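Local coordinates for protein aminotransferase, class I (Staphylococcus aureus, PDB 2O1B) that probably transfers amino groups between amino acids and 2-oxo acids, as a class I aminotransferase that binds pyridoxal-5'-phosphate, at residues D134-D140 against K156-L162. Residues are numbered along the deposited sequence; the frame is centred on the assembly and turned at random. Where two conformers were deposited one is given.
Sequences DYVLLPD and KPVPLNL
K156 opens the pairing of strand 156-161 with strand 135-140: its N donates to D134 O at 2.8 Å, and its O accepts from V136 N. All six bridges, from Y135 with K156 to D140 with N161, are parallel, and helix 146-152 connects the strands, which makes this a beta-alpha-beta unit at the margin of the seven-stranded sheet of the fold-type I aminotransferase large domain. Within the chain, 156-161 is an outermost strand, while 135-140 also bonds to 182-187 on its other side. K156 CB lies 4.1 Å from Y135 CD1, oblique to the ring. P157, whose nitrogen carries no hydrogen, has its CB 3.8 Å from L138 CD2; the two side chains run side by side on the face where L147 and V150 of helix 146-152 touch P157, and Y146 touches L138. On the reverse face V158, in the conformer given, one of two, spreads its two methyls between two partners. CG1 is anti to the backbone N (chi1 173°) and reaches L137 CD2, whereas CG2 meets Y135 CD2 at 3.7 Å; I178 of helix 176-181 touches both V158 and Y135. The V158 backbone is gripped at both ends, N to V136 O and O from L138 N. P159 again lacks an N-H, and its CB comes 4.0 Å from D140 CB. L160 N then binds L138 O at 2.7 Å, nearly straight at 175°, and L160 O receives D140 N. In the conformer given, the N161 amide runs beside the D140 carboxylate, planes 59° apart, without a hydrogen bond between them. L162 continues the pattern with N to D140 O, an oxygen that also accepts from N373 ND2, and places its CD1 methyl 3.8 Å from P139 CB.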
loop_
_atom_site.group_PDB
_atom_site.type_symbol
_atom_site.label_atom_id
_atom_site.label_comp_id
_atom_site.label_asym_id
_atom_site.label_seq_id
_atom_site.Cartn_x
_atom_site.Cartn_y
_atom_site.Cartn_z
ATOM N N ASP A 134 18.761 15.462 -3.022
ATOM C CA ASP A 134 18.610 15.954 -1.655
ATOM C C ASP A 134 19.192 14.948 -0.677
ATOM O O ASP A 134 19.001 13.749 -0.834
ATOM C CB ASP A 134 17.127 16.198 -1.315
ATOM C CG ASP A 134 16.602 17.529 -1.857
ATOM O OD1 ASP A 134 15.416 17.818 -1.606
ATOM O OD2 ASP A 134 17.357 18.284 -2.522
ATOM N N TYR A 135 19.887 15.444 0.344
ATOM C CA TYR A 135 20.458 14.585 1.377
ATOM C C TYR A 135 19.431 14.238 2.430
ATOM O O TYR A 135 18.624 15.080 2.817
ATOM C CB TYR A 135 21.629 15.279 2.051
ATOM C CG TYR A 135 22.882 15.326 1.229
ATOM C CD1 TYR A 135 22.840 15.529 -0.149
ATOM C CD2 TYR A 135 24.123 15.198 1.834
ATOM C CE1 TYR A 135 24.022 15.594 -0.907
ATOM C CE2 TYR A 135 25.298 15.264 1.096
ATOM C CZ TYR A 135 25.242 15.456 -0.266
ATOM O OH TYR A 135 26.415 15.504 -0.981
ATOM N N VAL A 136 19.456 12.982 2.874
ATOM C CA VAL A 136 18.592 12.523 3.954
ATOM C C VAL A 136 19.476 11.847 5.006
ATOM O O VAL A 136 20.250 10.930 4.682
ATOM C CB VAL A 136 17.505 11.535 3.449
ATOM C CG1 VAL A 136 16.635 11.067 4.595
ATOM C CG2 VAL A 136 16.646 12.183 2.354
ATOM N N LEU A 137 19.360 12.308 6.253
ATOM C CA LEU A 137 20.108 11.728 7.373
ATOM C C LEU A 137 19.368 10.541 7.968
ATOM O O LEU A 137 18.200 10.659 8.315
ATOM C CB LEU A 137 20.375 12.780 8.449
ATOM C CG LEU A 137 21.479 13.763 8.062
ATOM C CD1 LEU A 137 21.489 14.956 8.992
ATOM C CD2 LEU A 137 22.822 13.045 8.112
ATOM N N LEU A 138 20.076 9.410 8.069
ATOM C CA LEU A 138 19.536 8.147 8.564
ATOM C C LEU A 138 20.291 7.642 9.811
ATOM O O LEU A 138 21.515 7.516 9.778
ATOM C CB LEU A 138 19.626 7.095 7.444
ATOM C CG LEU A 138 18.419 6.817 6.526
ATOM C CD1 LEU A 138 17.418 7.958 6.364
ATOM C CD2 LEU A 138 18.797 6.249 5.181
ATOM N N PRO A 139 19.563 7.327 10.906
ATOM C CA PRO A 139 20.235 6.890 12.137
ATOM C C PRO A 139 21.101 5.653 11.921
ATOM O O PRO A 139 20.650 4.662 11.328
ATOM C CB PRO A 139 19.070 6.545 13.079
ATOM C CG PRO A 139 17.920 7.276 12.557
ATOM C CD PRO A 139 18.099 7.348 11.064
ATOM N N ASP A 140 22.346 5.738 12.382
ATOM C CA ASP A 140 23.292 4.623 12.357
ATOM C C ASP A 140 23.827 4.427 13.776
ATOM O O ASP A 140 24.611 5.249 14.244
ATOM C CB ASP A 140 24.432 4.949 11.394
ATOM C CG ASP A 140 25.425 3.802 11.234
ATOM O OD1 ASP A 140 25.295 2.766 11.939
ATOM O OD2 ASP A 140 26.340 3.950 10.393
ATOM N N LYS A 156 19.944 11.253 -1.512
ATOM C CA LYS A 156 21.254 10.765 -1.106
ATOM C C LYS A 156 21.281 10.479 0.396
ATOM O O LYS A 156 21.342 11.396 1.218
ATOM C CB LYS A 156 22.371 11.718 -1.555
ATOM C CG LYS A 156 22.275 12.081 -3.044
ATOM C CD LYS A 156 23.624 12.148 -3.744
ATOM C CE LYS A 156 23.969 10.821 -4.435
ATOM N NZ LYS A 156 23.214 10.607 -5.715
ATOM N N PRO A 157 21.208 9.188 0.754
ATOM C CA PRO A 157 21.220 8.807 2.167
ATOM C C PRO A 157 22.606 8.992 2.780
ATOM O O PRO A 157 23.610 8.560 2.203
ATOM C CB PRO A 157 20.832 7.322 2.154
ATOM C CG PRO A 157 20.509 6.981 0.723
ATOM C CD PRO A 157 21.121 8.023 -0.142
ATOM N N VAL A 158 22.633 9.663 3.930
ATOM C CA VAL A 158 23.863 9.912 4.685
ATOM C C VAL A 158 23.630 9.516 6.149
ATOM O O VAL A 158 22.611 9.886 6.725
ATOM C CB VAL A 158 24.284 11.401 4.597
ATOM C CG1 VAL A 158 25.456 11.704 5.525
ATOM C CG2 VAL A 158 24.645 11.778 3.157
ATOM N N PRO A 159 24.593 8.784 6.767
ATOM C CA PRO A 159 24.366 8.291 8.132
ATOM C C PRO A 159 24.402 9.371 9.199
ATOM O O PRO A 159 25.266 10.250 9.164
ATOM C CB PRO A 159 25.534 7.323 8.366
ATOM C CG PRO A 159 26.242 7.196 7.077
ATOM C CD PRO A 159 25.927 8.399 6.267
ATOM N N LEU A 160 23.458 9.296 10.133
ATOM C CA LEU A 160 23.486 10.079 11.358
ATOM C C LEU A 160 24.154 9.188 12.407
ATOM O O LEU A 160 23.542 8.253 12.924
ATOM C CB LEU A 160 22.059 10.466 11.793
ATOM C CG LEU A 160 21.861 11.216 13.129
ATOM C CD1 LEU A 160 22.551 12.587 13.129
ATOM C CD2 LEU A 160 20.381 11.354 13.481
ATOM N N ASN A 161 25.413 9.493 12.708
ATOM C CA ASN A 161 26.207 8.620 13.560
ATOM C C ASN A 161 25.861 8.733 15.049
ATOM O O ASN A 161 26.078 9.760 15.707
ATOM C CB ASN A 161 27.706 8.783 13.275
ATOM C CG ASN A 161 28.085 8.315 11.872
ATOM O OD1 ASN A 161 27.634 7.262 11.405
ATOM N ND2 ASN A 161 28.914 9.100 11.194
ATOM N N LEU A 162 25.283 7.652 15.566
ATOM C CA LEU A 162 24.869 7.589 16.963
ATOM C C LEU A 162 25.801 6.655 17.730
ATOM O O LEU A 162 26.165 5.585 17.241
ATOM C CB LEU A 162 23.416 7.120 17.073
ATOM C CG LEU A 162 22.389 7.808 16.160
ATOM C CD1 LEU A 162 21.028 7.146 16.294
ATOM C CD2 LEU A 162 22.280 9.288 16.462
#